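L-amino acid deaminase (Proteus vulgaris, PDB 5HXW) probably catalyses the oxidative deamination of L-amino acids as a membrane-bound, FAD-dependent flavoenzyme. Local coordinates at residues T206-G212 and V223-K227. Numbering follows the deposited sequence.
Sequences TQCAARG and VVTEK. With FAD (flavin-adenine dinucleotide), chain G.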
loop_
_atom_site.group_PDB
_atom_site.type_symbol
_atom_site.label_atom_id
_atom_site.label_comp_id
_atom_site.label_asym_id
_atom_site.label_seq_id
_atom_site.Cartn_x
_atom_site.Cartn_y
_atom_site.Cartn_z
ATOM N N THR A 206 13.388 9.641 -12.675
ATOM C CA THR A 206 11.980 9.604 -13.101
ATOM C C THR A 206 11.838 9.598 -14.627
ATOM O O THR A 206 12.775 9.973 -15.343
ATOM C CB THR A 206 11.167 10.771 -12.490
ATOM O OG1 THR A 206 11.731 12.026 -12.890
ATOM C CG2 THR A 206 11.147 10.682 -10.960
ATOM N N GLN A 207 10.663 9.169 -15.106
ATOM C CA GLN A 207 10.363 8.952 -16.543
ATOM C C GLN A 207 11.345 7.964 -17.202
ATOM O O GLN A 207 11.705 8.095 -18.378
ATOM C CB GLN A 207 10.269 10.282 -17.328
ATOM C CG GLN A 207 9.283 11.317 -16.783
ATOM C CD GLN A 207 7.845 10.820 -16.690
ATOM O OE1 GLN A 207 7.333 10.159 -17.599
ATOM N NE2 GLN A 207 7.182 11.149 -15.585
ATOM N N CYS A 208 11.744 6.960 -16.424
ATOM C CA CYS A 208 12.837 6.062 -16.765
ATOM C C CYS A 208 12.466 4.635 -16.347
ATOM O O CYS A 208 12.745 4.203 -15.222
ATOM C CB CYS A 208 14.118 6.555 -16.076
ATOM S SG CYS A 208 15.591 5.537 -16.284
ATOM N N ALA A 209 11.818 3.922 -17.267
ATOM C CA ALA A 209 11.291 2.577 -17.021
ATOM C C ALA A 209 12.387 1.519 -17.045
ATOM O O ALA A 209 13.246 1.535 -17.924
ATOM C CB ALA A 209 10.217 2.240 -18.047
ATOM N N ALA A 210 12.347 0.605 -16.077
ATOM C CA ALA A 210 13.213 -0.572 -16.081
ATOM C C ALA A 210 12.547 -1.700 -16.868
ATOM O O ALA A 210 11.512 -2.235 -16.460
ATOM C CB ALA A 210 13.538 -1.014 -14.662
ATOM N N ARG A 211 13.145 -2.042 -18.007
ATOM C CA ARG A 211 12.629 -3.090 -18.891
ATOM C C ARG A 211 12.911 -4.489 -18.335
ATOM O O ARG A 211 12.059 -5.380 -18.400
ATOM C CB ARG A 211 13.217 -2.933 -20.295
ATOM C CG ARG A 211 12.804 -1.641 -20.982
ATOM C CD ARG A 211 13.612 -1.391 -22.239
ATOM N NE ARG A 211 13.041 -0.306 -23.035
ATOM C CZ ARG A 211 13.638 0.285 -24.068
ATOM N NH1 ARG A 211 14.854 -0.083 -24.461
ATOM N NH2 ARG A 211 13.009 1.259 -24.712
ATOM N N GLY A 212 14.109 -4.657 -17.782
ATOM C CA GLY A 212 14.555 -5.923 -17.212
ATOM C C GLY A 212 16.013 -5.866 -16.810
ATOM O O GLY A 212 16.580 -4.782 -16.631
ATOM N N VAL A 223 20.983 -3.550 -15.060
ATOM C CA VAL A 223 19.544 -3.292 -15.175
ATOM C C VAL A 223 19.361 -2.385 -16.394
ATOM O O VAL A 223 19.968 -1.309 -16.472
ATOM C CB VAL A 223 18.950 -2.661 -13.884
ATOM C CG1 VAL A 223 17.585 -2.025 -14.132
ATOM C CG2 VAL A 223 18.831 -3.703 -12.785
ATOM N N VAL A 224 18.547 -2.833 -17.350
ATOM C CA VAL A 224 18.349 -2.090 -18.596
ATOM C C VAL A 224 17.112 -1.205 -18.491
ATOM O O VAL A 224 16.000 -1.691 -18.248
ATOM C CB VAL A 224 18.294 -3.009 -19.850
ATOM C CG1 VAL A 224 18.210 -2.183 -21.129
ATOM C CG2 VAL A 224 19.519 -3.910 -19.918
ATOM N N THR A 225 17.333 0.099 -18.658
ATOM C CA THR A 225 16.261 1.097 -18.679
ATOM C C THR A 225 16.165 1.737 -20.068
ATOM O O THR A 225 17.039 1.527 -20.915
ATOM C CB THR A 225 16.452 2.202 -17.599
ATOM O OG1 THR A 225 17.485 3.111 -17.997
ATOM C CG2 THR A 225 16.773 1.615 -16.217
ATOM N N GLU A 226 15.107 2.515 -20.289
ATOM C CA GLU A 226 14.926 3.280 -21.535
ATOM C C GLU A 226 15.969 4.397 -21.725
ATOM O O GLU A 226 16.209 4.840 -22.853
ATOM C CB GLU A 226 13.499 3.840 -21.631
ATOM C CG GLU A 226 13.111 4.811 -20.524
ATOM C CD GLU A 226 11.657 5.237 -20.590
ATOM O OE1 GLU A 226 10.987 5.211 -19.535
ATOM O OE2 GLU A 226 11.180 5.598 -21.688
ATOM N N LYS A 227 16.567 4.843 -20.620
ATOM C CA LYS A 227 17.641 5.840 -20.638
ATOM C C LYS A 227 19.035 5.209 -20.784
ATOM O O LYS A 227 20.029 5.923 -20.954
ATOM C CB LYS A 227 17.577 6.719 -19.380
ATOM C CG LYS A 227 16.572 7.862 -19.452
ATOM C CD LYS A 227 16.569 8.657 -18.155
ATOM C CE LYS A 227 15.568 9.803 -18.181
ATOM N NZ LYS A 227 16.119 11.019 -18.840
HETATM P PA FAD G . 3.383 1.820 -5.704
HETATM O O1A FAD G . 2.377 1.728 -6.824
HETATM O O2A FAD G . 3.209 2.890 -4.671
HETATM O O5B FAD G . 4.846 1.972 -6.342
HETATM C C5B FAD G . 5.244 1.202 -7.467
HETATM C C4B FAD G . 5.974 2.121 -8.424
HETATM O O4B FAD G . 6.816 1.357 -9.284
HETATM C C3B FAD G . 5.008 2.885 -9.315
HETATM O O3B FAD G . 5.247 4.279 -9.099
HETATM C C2B FAD G . 5.364 2.457 -10.731
HETATM O O2B FAD G . 5.310 3.538 -11.661
HETATM C C1B FAD G . 6.782 1.941 -10.584
HETATM N N9A FAD G . 7.181 0.925 -11.585
HETATM C C8A FAD G . 6.523 -0.214 -11.881
HETATM N N7A FAD G . 7.173 -0.923 -12.833
HETATM C C5A FAD G . 8.275 -0.228 -13.161
HETATM C C6A FAD G . 9.406 -0.406 -14.101
HETATM N N6A FAD G . 9.462 -1.505 -14.884
HETATM N N1A FAD G . 10.368 0.551 -14.139
HETATM C C2A FAD G . 10.317 1.645 -13.349
HETATM N N3A FAD G . 9.315 1.875 -12.472
HETATM C C4A FAD G . 8.287 0.990 -12.331
HETATM N N1 FAD G . -2.366 1.096 2.695
HETATM C C2 FAD G . -2.472 1.377 4.017
HETATM O O2 FAD G . -1.518 1.066 4.759
HETATM N N3 FAD G . -3.567 1.966 4.541
HETATM C C4 FAD G . -4.628 2.321 3.789
HETATM O O4 FAD G . -5.627 2.873 4.311
HETATM C C4X FAD G . -4.584 2.050 2.322
HETATM N N5 FAD G . -5.600 2.369 1.483
HETATM C C5X FAD G . -5.537 2.098 0.150
HETATM C C6 FAD G . -6.598 2.440 -0.697
HETATM C C7 FAD G . -6.532 2.179 -2.068
HETATM C C7M FAD G . -7.696 2.561 -2.949
HETATM C C8 FAD G . -5.309 1.526 -2.630
HETATM C C8M FAD G . -5.142 1.208 -4.090
HETATM C C9 FAD G . -4.260 1.188 -1.790
HETATM C C9A FAD G . -4.319 1.445 -0.423
HETATM N N10 FAD G . -3.235 1.113 0.431
HETATM C C10 FAD G . -3.350 1.394 1.812
HETATM C "C1'" FAD G . -2.046 0.433 -0.100
HETATM C "C2'" FAD G . -0.820 1.247 -0.440
HETATM O "O2'" FAD G . -1.179 2.313 -1.322
HETATM C "C3'" FAD G . 0.137 0.308 -1.172
HETATM O "O3'" FAD G . 0.166 -1.006 -0.571
HETATM C "C4'" FAD G . 1.549 0.879 -1.263
HETATM O "O4'" FAD G . 1.548 2.165 -1.912
HETATM C "C5'" FAD G . 2.421 -0.086 -2.047
HETATM O "O5'" FAD G . 3.611 0.590 -2.415
HETATM P P FAD G . 4.449 0.127 -3.694
HETATM O O1P FAD G . 5.664 1.010 -3.727
HETATM O O2P FAD G . 4.632 -1.364 -3.630
HETATM O O3P FAD G . 3.474 0.406 -4.947
#
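Glu226, just past the end of strand 219-225, reaches across to Ala209, just before strand 210-216, and holds it by two hydrogen bonds: its carboxylate OE1 accepts Ala209 N at 2.7 Å through the anti lone pair, and its own backbone N donates to Ala209 O at 3.2 Å. The carboxylate gets there because CG sits between backbone N and carbonyl carbon (chi1 62°) and the chain then runs extended; OE2 is salt-bridged to Arg356. Glu226 CA also sits over the centre of one face of the Arg211 guanidinium, while Arg211 NE turns to Glu353. Next to this, Cys208 SG, anti to its own nitrogen (chi1 177°), packs 3.5 Å from Thr225 OG1, which is hydrogen-bonded to Gly228 O, and the Lys227 methylenes run past its sulfur. Further along, Arg211 N reaches Val224 O (2.9 Å) and Val224 N reaches Gly212 O (2.9 Å), so two residues face one, a classic beta bulge in the 210-216/219-225 hairpin. Between Ala209 and Arg211, the backbone of Ala210 faces the cofactor: its N donates to FAD N1A at 2.8 Å and its O accepts FAD N6A at 2.7 Å. The first residue of strand 210-216 thus pairs by its backbone with the adenine of FAD, consistent with the Rossmann-type FAD-binding fold of the family.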